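Local coordinates for protein cytochrome c, putative (Geobacter sulfurreducens, PDB 2CZS) that probably transfers electrons, as a small diheme c-type cytochrome whose two covalently attached hemes each hold a six-coordinate iron, at residues H17-D22 / C37-H42; K52-K57 / F67-K72; D22-A25 / G29-D32. One frame throughout, in Å; residues are numbered along the deposited sequence.

Contact 1: H17-D22 / C37-H42; sequences HKRFYD and CVECHH. With HEM (protoporphyrin IX containing Fe), chain F.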
loop_
_atom_site.group_PDB
_atom_site.type_symbol
_atom_site.label_atom_id
_atom_site.label_comp_id
_atom_site.label_asym_id
_atom_site.label_seq_id
_atom_site.Cartn_x
_atom_site.Cartn_y
_atom_site.Cartn_z
ATOM N N HIS A 17 0.470 1.776 -9.778
ATOM C CA HIS A 17 1.180 2.233 -8.578
ATOM C C HIS A 17 2.194 3.310 -8.841
ATOM O O HIS A 17 2.822 3.812 -7.891
ATOM C CB HIS A 17 1.851 1.040 -7.941
ATOM C CG HIS A 17 0.890 -0.028 -7.549
ATOM N ND1 HIS A 17 0.515 -1.051 -8.396
ATOM C CD2 HIS A 17 0.222 -0.227 -6.392
ATOM C CE1 HIS A 17 -0.327 -1.851 -7.765
ATOM N NE2 HIS A 17 -0.533 -1.369 -6.550
ATOM N N LYS A 18 2.383 3.650 -10.112
ATOM C CA LYS A 18 3.364 4.686 -10.455
ATOM C C LYS A 18 3.191 5.979 -9.668
ATOM O O LYS A 18 4.193 6.570 -9.240
ATOM C CB LYS A 18 3.398 4.962 -11.976
ATOM C CG LYS A 18 4.362 6.096 -12.390
ATOM C CD LYS A 18 4.645 6.101 -13.891
ATOM C CE LYS A 18 3.543 6.759 -14.661
ATOM N NZ LYS A 18 3.722 6.500 -16.110
ATOM N N ARG A 19 1.955 6.449 -9.500
ATOM C CA ARG A 19 1.736 7.737 -8.828
ATOM C C ARG A 19 2.233 7.710 -7.395
ATOM O O ARG A 19 2.670 8.722 -6.888
ATOM C CB ARG A 19 0.287 8.208 -8.912
ATOM C CG ARG A 19 -0.692 7.444 -8.047
ATOM C CD ARG A 19 -2.116 7.935 -8.308
ATOM N NE ARG A 19 -3.043 7.647 -7.212
ATOM C CZ ARG A 19 -3.348 8.505 -6.237
ATOM N NH1 ARG A 19 -2.789 9.712 -6.201
ATOM N NH2 ARG A 19 -4.214 8.155 -5.294
ATOM N N PHE A 20 2.200 6.544 -6.755
ATOM C CA PHE A 20 2.734 6.444 -5.393
ATOM C C PHE A 20 4.269 6.472 -5.357
ATOM O O PHE A 20 4.853 7.103 -4.502
ATOM C CB PHE A 20 2.165 5.233 -4.679
ATOM C CG PHE A 20 0.683 5.140 -4.786
ATOM C CD1 PHE A 20 0.093 4.178 -5.582
ATOM C CD2 PHE A 20 -0.123 6.077 -4.153
ATOM C CE1 PHE A 20 -1.289 4.091 -5.695
ATOM C CE2 PHE A 20 -1.513 6.029 -4.285
ATOM C CZ PHE A 20 -2.083 5.003 -5.049
ATOM N N TYR A 21 4.904 5.802 -6.315
ATOM C CA TYR A 21 6.352 5.932 -6.521
ATOM C C TYR A 21 6.758 7.395 -6.721
ATOM O O TYR A 21 7.709 7.872 -6.092
ATOM C CB TYR A 21 6.792 5.112 -7.739
ATOM C CG TYR A 21 7.069 3.651 -7.461
ATOM C CD1 TYR A 21 6.034 2.701 -7.443
ATOM C CD2 TYR A 21 8.363 3.208 -7.203
ATOM C CE1 TYR A 21 6.296 1.351 -7.179
ATOM C CE2 TYR A 21 8.630 1.860 -6.953
ATOM C CZ TYR A 21 7.590 0.942 -6.949
ATOM O OH TYR A 21 7.895 -0.361 -6.688
ATOM N N ASP A 22 6.021 8.093 -7.588
ATOM C CA ASP A 22 6.319 9.494 -7.910
ATOM C C ASP A 22 6.111 10.386 -6.680
ATOM O O ASP A 22 6.986 11.188 -6.354
ATOM C CB ASP A 22 5.470 10.030 -9.082
ATOM C CG ASP A 22 5.828 9.418 -10.452
ATOM O OD1 ASP A 22 6.956 8.933 -10.640
ATOM O OD2 ASP A 22 4.962 9.417 -11.349
ATOM N N CYS A 37 -4.029 3.770 -0.723
ATOM C CA CYS A 37 -4.060 2.345 -1.154
ATOM C C CYS A 37 -5.437 1.659 -1.029
ATOM O O CYS A 37 -5.718 0.742 -1.797
ATOM C CB CYS A 37 -3.033 1.491 -0.417
ATOM S SG CYS A 37 -1.418 2.241 -0.193
ATOM N N VAL A 38 -6.203 2.090 -0.024
ATOM C CA VAL A 38 -7.531 1.542 0.365
ATOM C C VAL A 38 -8.547 1.710 -0.736
ATOM O O VAL A 38 -9.546 0.976 -0.791
ATOM C CB VAL A 38 -8.093 2.243 1.656
ATOM C CG1 VAL A 38 -9.153 1.352 2.351
ATOM C CG2 VAL A 38 -6.985 2.544 2.643
ATOM N N GLU A 39 -8.318 2.686 -1.604
ATOM C CA GLU A 39 -9.196 2.908 -2.757
ATOM C C GLU A 39 -9.432 1.643 -3.531
ATOM O O GLU A 39 -10.554 1.396 -3.974
ATOM C CB GLU A 39 -8.599 3.930 -3.711
ATOM C CG GLU A 39 -8.560 5.325 -3.135
ATOM C CD GLU A 39 -7.915 6.304 -4.085
ATOM O OE1 GLU A 39 -7.977 7.521 -3.813
ATOM O OE2 GLU A 39 -7.349 5.855 -5.112
ATOM N N CYS A 40 -8.372 0.853 -3.691
ATOM C CA CYS A 40 -8.413 -0.395 -4.436
ATOM C C CYS A 40 -8.311 -1.624 -3.552
ATOM O O CYS A 40 -8.970 -2.633 -3.797
ATOM C CB CYS A 40 -7.319 -0.402 -5.495
ATOM S SG CYS A 40 -7.519 0.936 -6.655
ATOM N N HIS A 41 -7.471 -1.543 -2.527
ATOM C CA HIS A 41 -7.208 -2.660 -1.659
ATOM C C HIS A 41 -8.136 -2.625 -0.459
ATOM O O HIS A 41 -7.855 -1.976 0.523
ATOM C CB HIS A 41 -5.740 -2.637 -1.228
ATOM C CG HIS A 41 -4.773 -2.901 -2.348
ATOM N ND1 HIS A 41 -4.499 -4.174 -2.794
ATOM C CD2 HIS A 41 -3.991 -2.069 -3.079
ATOM C CE1 HIS A 41 -3.593 -4.121 -3.756
ATOM N NE2 HIS A 41 -3.276 -2.854 -3.958
ATOM N N HIS A 42 -9.258 -3.322 -0.569
ATOM C CA HIS A 42 -10.225 -3.324 0.507
ATOM C C HIS A 42 -11.015 -4.606 0.476
ATOM O O HIS A 42 -10.819 -5.443 -0.392
ATOM C CB HIS A 42 -11.141 -2.094 0.418
ATOM C CG HIS A 42 -11.936 -2.017 -0.846
ATOM N ND1 HIS A 42 -11.604 -1.187 -1.892
ATOM C CD2 HIS A 42 -13.071 -2.649 -1.223
ATOM C CE1 HIS A 42 -12.489 -1.312 -2.859
ATOM N NE2 HIS A 42 -13.389 -2.192 -2.477
HETATM C CHA HEM F . -1.204 -5.405 -6.171
HETATM C CHB HEM F . 0.449 -2.560 -2.687
HETATM C CHC HEM F . -2.353 1.043 -4.301
HETATM C CHD HEM F . -4.196 -1.887 -7.651
HETATM C C1A HEM F . -0.521 -4.960 -5.088
HETATM C C2A HEM F . 0.367 -5.774 -4.306
HETATM C C3A HEM F . 0.816 -4.976 -3.333
HETATM C C4A HEM F . 0.225 -3.663 -3.494
HETATM C CMA HEM F . 1.805 -5.327 -2.209
HETATM C CAA HEM F . 0.662 -7.278 -4.562
HETATM C CBA HEM F . 1.714 -7.445 -5.641
HETATM C CGA HEM F . 2.127 -8.885 -5.828
HETATM O O1A HEM F . 1.349 -9.844 -5.561
HETATM O O2A HEM F . 3.298 -9.046 -6.245
HETATM C C1B HEM F . -0.140 -1.333 -2.837
HETATM C C2B HEM F . 0.113 -0.187 -1.999
HETATM C C3B HEM F . -0.649 0.837 -2.448
HETATM C C4B HEM F . -1.433 0.360 -3.574
HETATM C CMB HEM F . 1.121 -0.236 -0.822
HETATM C CAB HEM F . -0.703 2.285 -1.916
HETATM C CBB HEM F . 0.458 3.020 -1.870
HETATM C C1C HEM F . -3.144 0.505 -5.298
HETATM C C2C HEM F . -4.214 1.258 -5.957
HETATM C C3C HEM F . -4.721 0.430 -6.909
HETATM C C4C HEM F . -3.980 -0.801 -6.846
HETATM C CMC HEM F . -4.674 2.681 -5.591
HETATM C CAC HEM F . -5.863 0.702 -7.916
HETATM C CBC HEM F . -5.639 1.581 -8.901
HETATM C C1D HEM F . -3.530 -3.078 -7.619
HETATM C C2D HEM F . -3.691 -4.206 -8.522
HETATM C C3D HEM F . -2.778 -5.304 -8.038
HETATM C C4D HEM F . -2.131 -4.736 -6.889
HETATM C CMD HEM F . -4.617 -4.312 -9.746
HETATM C CAD HEM F . -2.559 -6.694 -8.689
HETATM C CBD HEM F . -1.147 -6.842 -9.253
HETATM C CGD HEM F . -0.841 -5.705 -10.177
HETATM O O1D HEM F . -1.334 -5.751 -11.329
HETATM O O2D HEM F . -0.119 -4.758 -9.771
HETATM N NA HEM F . -0.614 -3.699 -4.581
HETATM N NB HEM F . -1.102 -0.963 -3.782
HETATM N NC HEM F . -3.024 -0.734 -5.851
HETATM N ND HEM F . -2.614 -3.446 -6.660
HETATM FE FE HEM F . -1.821 -2.181 -5.203
#

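Contact 2: K52-K57 / F67-K72; sequences KNHPVK and FCHKFK. With HEM (protoporphyrin IX containing Fe), chain G.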
loop_
_atom_site.group_PDB
_atom_site.type_symbol
_atom_site.label_atom_id
_atom_site.label_comp_id
_atom_site.label_asym_id
_atom_site.label_seq_id
_atom_site.Cartn_x
_atom_site.Cartn_y
_atom_site.Cartn_z
ATOM N N LYS A 52 -6.814 -14.354 2.770
ATOM C CA LYS A 52 -7.140 -14.873 4.087
ATOM C C LYS A 52 -5.873 -14.745 4.942
ATOM O O LYS A 52 -4.749 -14.987 4.464
ATOM C CB LYS A 52 -7.624 -16.331 4.015
ATOM C CG LYS A 52 -6.592 -17.381 4.455
ATOM C CD LYS A 52 -5.503 -17.667 3.409
ATOM C CE LYS A 52 -5.840 -18.906 2.618
ATOM N NZ LYS A 52 -6.218 -20.041 3.519
ATOM N N ASN A 53 -6.074 -14.356 6.195
ATOM C CA ASN A 53 -4.998 -14.208 7.180
ATOM C C ASN A 53 -4.239 -12.889 7.096
ATOM O O ASN A 53 -3.490 -12.542 8.007
ATOM C CB ASN A 53 -4.035 -15.406 7.135
ATOM C CG ASN A 53 -4.613 -16.640 7.811
ATOM O OD1 ASN A 53 -4.926 -16.622 9.006
ATOM N ND2 ASN A 53 -4.743 -17.722 7.053
ATOM N N HIS A 54 -4.465 -12.130 6.025
ATOM C CA HIS A 54 -3.871 -10.786 5.933
ATOM C C HIS A 54 -4.225 -9.974 7.166
ATOM O O HIS A 54 -5.330 -10.106 7.691
ATOM C CB HIS A 54 -4.322 -10.021 4.689
ATOM C CG HIS A 54 -3.470 -8.825 4.394
ATOM N ND1 HIS A 54 -3.674 -7.592 4.979
ATOM C CD2 HIS A 54 -2.362 -8.700 3.630
ATOM C CE1 HIS A 54 -2.744 -6.748 4.563
ATOM N NE2 HIS A 54 -1.934 -7.398 3.745
ATOM N N PRO A 55 -3.288 -9.146 7.648
ATOM C CA PRO A 55 -3.650 -8.210 8.701
ATOM C C PRO A 55 -4.904 -7.385 8.368
ATOM O O PRO A 55 -5.192 -7.112 7.201
ATOM C CB PRO A 55 -2.445 -7.275 8.764
ATOM C CG PRO A 55 -1.305 -8.051 8.223
ATOM C CD PRO A 55 -1.860 -9.048 7.270
ATOM N N VAL A 56 -5.631 -6.987 9.406
ATOM C CA VAL A 56 -6.828 -6.153 9.254
ATOM C C VAL A 56 -6.512 -4.728 9.732
ATOM O O VAL A 56 -5.495 -4.517 10.361
ATOM C CB VAL A 56 -8.034 -6.753 10.025
ATOM C CG1 VAL A 56 -9.327 -6.341 9.362
ATOM C CG2 VAL A 56 -7.970 -8.282 10.040
ATOM N N LYS A 57 -7.362 -3.748 9.421
ATOM C CA LYS A 57 -7.069 -2.349 9.769
ATOM C C LYS A 57 -7.142 -2.046 11.282
ATOM O O LYS A 57 -7.991 -2.608 11.994
ATOM C CB LYS A 57 -7.936 -1.403 8.916
ATOM C CG LYS A 57 -8.539 -0.186 9.619
ATOM C CD LYS A 57 -7.762 1.113 9.383
ATOM C CE LYS A 57 -8.466 2.276 10.073
ATOM N NZ LYS A 57 -8.144 3.607 9.493
ATOM N N PHE A 67 4.831 -0.063 5.338
ATOM C CA PHE A 67 5.733 -0.500 6.386
ATOM C C PHE A 67 6.139 -1.940 6.079
ATOM O O PHE A 67 7.320 -2.312 6.259
ATOM C CB PHE A 67 5.054 -0.389 7.745
ATOM C CG PHE A 67 5.934 -0.766 8.874
ATOM C CD1 PHE A 67 7.155 -0.139 9.045
ATOM C CD2 PHE A 67 5.538 -1.745 9.774
ATOM C CE1 PHE A 67 7.993 -0.482 10.101
ATOM C CE2 PHE A 67 6.377 -2.095 10.842
ATOM C CZ PHE A 67 7.597 -1.471 10.994
ATOM N N CYS A 68 5.178 -2.738 5.609
ATOM C CA CYS A 68 5.461 -4.132 5.242
ATOM C C CYS A 68 5.742 -4.339 3.772
ATOM O O CYS A 68 6.492 -5.248 3.413
ATOM C CB CYS A 68 4.314 -5.023 5.653
ATOM S SG CYS A 68 3.973 -4.852 7.414
ATOM N N HIS A 69 5.112 -3.539 2.917
ATOM C CA HIS A 69 5.279 -3.673 1.467
ATOM C C HIS A 69 6.118 -2.500 0.975
ATOM O O HIS A 69 5.620 -1.387 0.791
ATOM C CB HIS A 69 3.939 -3.726 0.707
ATOM C CG HIS A 69 3.032 -4.830 1.123
ATOM N ND1 HIS A 69 3.202 -6.154 0.731
ATOM C CD2 HIS A 69 1.927 -4.799 1.896
ATOM C CE1 HIS A 69 2.215 -6.871 1.246
ATOM N NE2 HIS A 69 1.426 -6.073 1.945
ATOM N N LYS A 70 7.417 -2.760 0.824
ATOM C CA LYS A 70 8.349 -1.740 0.357
ATOM C C LYS A 70 8.140 -1.373 -1.109
ATOM O O LYS A 70 7.716 -2.202 -1.911
ATOM C CB LYS A 70 9.816 -2.173 0.588
ATOM C CG LYS A 70 10.200 -2.379 2.068
ATOM C CD LYS A 70 9.467 -1.457 3.054
ATOM C CE LYS A 70 10.143 -0.107 3.301
ATOM N NZ LYS A 70 9.390 0.682 4.328
ATOM N N PHE A 71 8.411 -0.124 -1.464
ATOM C CA PHE A 71 8.582 0.207 -2.876
ATOM C C PHE A 71 9.820 -0.498 -3.388
ATOM O O PHE A 71 10.779 -0.673 -2.636
ATOM C CB PHE A 71 8.852 1.696 -3.029
ATOM C CG PHE A 71 7.659 2.552 -2.785
ATOM C CD1 PHE A 71 7.614 3.381 -1.680
ATOM C CD2 PHE A 71 6.576 2.532 -3.670
ATOM C CE1 PHE A 71 6.539 4.181 -1.429
ATOM C CE2 PHE A 71 5.484 3.342 -3.451
ATOM C CZ PHE A 71 5.440 4.162 -2.312
ATOM N N LYS A 72 9.805 -0.864 -4.668
ATOM C CA LYS A 72 11.030 -1.296 -5.345
ATOM C C LYS A 72 11.826 -0.047 -5.683
ATOM O O LYS A 72 11.388 1.074 -5.421
ATOM C CB LYS A 72 10.706 -2.044 -6.623
ATOM C CG LYS A 72 9.884 -3.275 -6.411
ATOM C CD LYS A 72 9.441 -3.781 -7.746
ATOM C CE LYS A 72 8.786 -5.136 -7.637
ATOM N NZ LYS A 72 8.502 -5.713 -8.996
HETATM C CHA HEM G . -0.329 -9.886 1.332
HETATM C CHB HEM G . -1.450 -5.367 0.146
HETATM C CHC HEM G . -0.858 -3.948 4.673
HETATM C CHD HEM G . 1.924 -7.918 5.174
HETATM C C1A HEM G . -0.785 -8.821 0.607
HETATM C C2A HEM G . -1.344 -8.827 -0.726
HETATM C C3A HEM G . -1.669 -7.565 -1.032
HETATM C C4A HEM G . -1.303 -6.732 0.093
HETATM C CMA HEM G . -2.287 -7.048 -2.345
HETATM C CAA HEM G . -1.531 -10.106 -1.594
HETATM C CBA HEM G . -0.205 -10.477 -2.248
HETATM C CGA HEM G . -0.391 -11.545 -3.314
HETATM O O1A HEM G . -1.368 -11.460 -4.116
HETATM O O2A HEM G . 0.449 -12.491 -3.374
HETATM C C1B HEM G . -1.460 -4.575 1.248
HETATM C C2B HEM G . -1.987 -3.222 1.331
HETATM C C3B HEM G . -1.824 -2.852 2.613
HETATM C C4B HEM G . -1.219 -3.924 3.354
HETATM C CMB HEM G . -2.563 -2.395 0.154
HETATM C CAB HEM G . -2.271 -1.527 3.290
HETATM C CBB HEM G . -3.640 -1.388 3.276
HETATM C C1C HEM G . 0.022 -4.859 5.216
HETATM C C2C HEM G . 0.699 -4.779 6.483
HETATM C C3C HEM G . 1.473 -5.852 6.624
HETATM C C4C HEM G . 1.320 -6.690 5.429
HETATM C CMC HEM G . 0.529 -3.570 7.437
HETATM C CAC HEM G . 2.384 -6.219 7.809
HETATM C CBC HEM G . 1.973 -6.039 9.076
HETATM C C1D HEM G . 1.564 -8.840 4.211
HETATM C C2D HEM G . 2.054 -10.211 4.117
HETATM C C3D HEM G . 1.347 -10.838 2.935
HETATM C C4D HEM G . 0.498 -9.798 2.415
HETATM C CMD HEM G . 3.091 -10.921 5.019
HETATM C CAD HEM G . 1.541 -12.268 2.387
HETATM C CBD HEM G . 2.881 -12.254 1.642
HETATM C CGD HEM G . 2.800 -11.402 0.398
HETATM O O1D HEM G . 2.051 -11.804 -0.538
HETATM O O2D HEM G . 3.470 -10.326 0.352
HETATM N NA HEM G . -0.785 -7.519 1.066
HETATM N NB HEM G . -1.038 -4.983 2.491
HETATM N NC HEM G . 0.423 -6.054 4.616
HETATM N ND HEM G . 0.662 -8.642 3.198
HETATM FE FE HEM G . -0.198 -6.784 2.887
#

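Contact 3: D22-A25 / G29-D32; sequences DAFA and GKLD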
loop_
_atom_site.group_PDB
_atom_site.type_symbol
_atom_site.label_atom_id
_atom_site.label_comp_id
_atom_site.label_asym_id
_atom_site.label_seq_id
_atom_site.Cartn_x
_atom_site.Cartn_y
_atom_site.Cartn_z
ATOM N N ASP A 22 6.021 8.093 -7.588
ATOM C CA ASP A 22 6.319 9.494 -7.910
ATOM C C ASP A 22 6.111 10.386 -6.680
ATOM O O ASP A 22 6.986 11.188 -6.354
ATOM C CB ASP A 22 5.470 10.030 -9.082
ATOM C CG ASP A 22 5.828 9.418 -10.452
ATOM O OD1 ASP A 22 6.956 8.933 -10.640
ATOM O OD2 ASP A 22 4.962 9.417 -11.349
ATOM N N ALA A 23 4.991 10.204 -5.977
ATOM C CA ALA A 23 4.669 10.980 -4.769
ATOM C C ALA A 23 5.725 10.762 -3.696
ATOM O O ALA A 23 6.218 11.711 -3.090
ATOM C CB ALA A 23 3.299 10.601 -4.221
ATOM N N PHE A 24 6.088 9.502 -3.479
ATOM C CA PHE A 24 7.149 9.148 -2.541
ATOM C C PHE A 24 8.477 9.850 -2.866
ATOM O O PHE A 24 9.104 10.443 -1.969
ATOM C CB PHE A 24 7.329 7.636 -2.478
ATOM C CG PHE A 24 8.258 7.204 -1.371
ATOM C CD1 PHE A 24 7.970 7.533 -0.038
ATOM C CD2 PHE A 24 9.427 6.494 -1.658
ATOM C CE1 PHE A 24 8.830 7.154 0.999
ATOM C CE2 PHE A 24 10.286 6.108 -0.625
ATOM C CZ PHE A 24 9.983 6.442 0.701
ATOM N N ALA A 25 8.839 9.823 -4.153
ATOM C CA ALA A 25 10.060 10.487 -4.663
ATOM C C ALA A 25 10.024 11.998 -4.430
ATOM O O ALA A 25 11.065 12.652 -4.366
ATOM C CB ALA A 25 10.241 10.198 -6.145
ATOM N N GLY A 29 4.556 11.703 2.639
ATOM C CA GLY A 29 4.619 10.804 3.774
ATOM C C GLY A 29 3.950 9.467 3.506
ATOM O O GLY A 29 2.910 9.401 2.836
ATOM N N LYS A 30 4.535 8.405 4.062
ATOM C CA LYS A 30 4.000 7.063 3.889
ATOM C C LYS A 30 2.600 6.845 4.469
ATOM O O LYS A 30 1.837 6.102 3.899
ATOM C CB LYS A 30 4.983 6.017 4.406
ATOM C CG LYS A 30 6.269 5.917 3.567
ATOM C CD LYS A 30 7.291 5.031 4.262
ATOM C CE LYS A 30 8.455 4.660 3.325
ATOM N NZ LYS A 30 8.017 3.774 2.196
ATOM N N LEU A 31 2.238 7.521 5.565
ATOM C CA LEU A 31 0.874 7.399 6.073
ATOM C C LEU A 31 -0.145 7.997 5.093
ATOM O O LEU A 31 -1.196 7.403 4.843
ATOM C CB LEU A 31 0.713 8.038 7.463
ATOM C CG LEU A 31 1.166 7.252 8.693
ATOM C CD1 LEU A 31 0.793 8.087 9.906
ATOM C CD2 LEU A 31 0.546 5.841 8.796
ATOM N N ASP A 32 0.169 9.154 4.516
ATOM C CA ASP A 32 -0.736 9.756 3.519
ATOM C C ASP A 32 -0.904 8.850 2.299
ATOM O O ASP A 32 -2.009 8.678 1.778
ATOM C CB ASP A 32 -0.266 11.136 3.094
ATOM C CG ASP A 32 -0.381 12.143 4.199
ATOM O OD1 ASP A 32 -1.217 11.927 5.097
ATOM O OD2 ASP A 32 0.394 13.121 4.191
#

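Contact 1: H17-D22 / C37-H42
H17 and H41 face each other through the heme iron, which both bind by NE2 at 2.0 Å. The two NE2 atoms stand 4.1 Å apart, each at the edge of the other's imidazole, so the residues meet only by way of the metal. The ring planes are turned by about 34° against one another. The far nitrogen of the H17 ring is fixed as well: its ND1 is hydrogen-bonded to OD2 of D14, which should limit rotation about the iron bond and may make the imidazole a stronger donor.

Covalent links hold the porphyrin on the side of H41. C37 SG is joined to CAB at 1.9 Å, and C40 SG reaches the other vinyl-derived carbon, CAC. The backbone of this turn is drawn together at the carbonyl of C37, whose O accepts from both C40 N and H41 N.

Nonpolar packing belongs to F20, which projects from helix 18-25 against the heme rim. Heme CBB lies over one face of its ring, 3.6 Å above the plane, while CE1 approaches the meso carbon CHC at 3.5 Å. R19 CG covers the centre of the opposite face, brought there by a chi1 of 72°. An alanine at F20 would strip away this ring and is likely to leave a gap beside the CBB and CHC edge of the heme, with R19 CG losing its support.

At the surface, R19 NH2 and E39 OE2 form a long salt bridge of 3.9 Å, guanidinium and carboxylate planes 18° apart. The whole is typical of a bis-histidine c-type heme site: a CXXCH motif, C37 to H41, supplies two cysteines and the proximal ligand, and a distant histidine closes the coordination sphere.

Contact 2: K52-K57 / F67-K72
H54 and H69 are the axial pair of the second bis-histidine heme, and the segment holding H69 carries the last three residues of its CXXCH motif, F67, C68 and H69. Within that motif C68 attaches the porphyrin, its SG lying 2.1 Å from heme CAC.

H69 follows at once and puts NE2 on the iron at 2.0 Å, with ND1 hydrogen-bonded to the carbonyl O of K9. From the other side of the porphyrin, H54 NE2 completes the coordination at the same length, leaving the two NE2 atoms 4.0 Å apart. The imidazole planes are nearly parallel, about 6° from each other. With CG anti to the backbone N (chi1 -165°), the H54 ring reaches the iron by NE2 while ND1 stays near its own chain and donates to P55 O at 2.7 Å, on a lone pair in the carbonyl plane. P55 CD covers one face of the same ring, and the ring of F50 stacks on it too, so the ligand is fixed by packing as well as by its hydrogen bond. P55 also touches the porphyrin itself, its CG lying 3.9 Å from heme C3C.

Beyond H69 the chain leaves the heme. F71 sets its ring edge-to-face against Y21, and K72 shares a hydrogen bond between its backbone N and Y21 OH.

Contact 3: D22-A25 / G29-D32
F24 and K30 carry the whole contact between two successive helices, 18-25 and 30-37, just where a short loop turns the chain from one into the other. The lysine lays the end of its chain obliquely against the phenylalanine ring: CE is 3.4 Å from F24 CE1 and nearly as close to CZ, while CG also touches CE1, at 3.8 Å. The ammonium end takes part as a cation-pi partner. K30 NZ lies 4.1 Å from the ring centroid and 33° off the ring normal, an off-centre position nearer CZ and CE1 than the middle of the ring. The contact is probably partly electrostatic, and partly the packing of methylenes against CE1 and CZ. After an extended run from CB to CE, chi4 bent to -67° brings NZ in toward these two carbons instead of letting it run on past them.

A second shell packs around the pair. F71 stacks its ring on F24 and also touches K30, bringing the C-terminal part of the chain against both. L33, one turn further along helix 30-37, packs against F24 and A23. A bound sodium ion lies about 4 Å from the K30 side chain.

The backbones themselves keep their distance at this turn. G29 is the N-cap of the second helix and adds no side chain to the interface; its CA is 7.0 Å from that of F24, the nearest such pair across the two segments.

How the contacts relate
From the N terminus, helix 18-25 opens both contact 1 and contact 3, which share D22. Contact 3 closes the short loop before helix 30-37 and lies within the longer span closed by contact 1 just beyond that helix, at the first heme. Contact 2 follows in series, joining the later loop to the end of helix 65-68 and the chain beyond it around the second heme. Segment 67-72 then packs back on both earlier helices, with F71 CZ 3.7 Å from F20 O of contact 1. K70 NZ and K30 NZ, two like charges, lie 4.0 Å apart there. With no strand and only short helices, the fold is organised around its hemes.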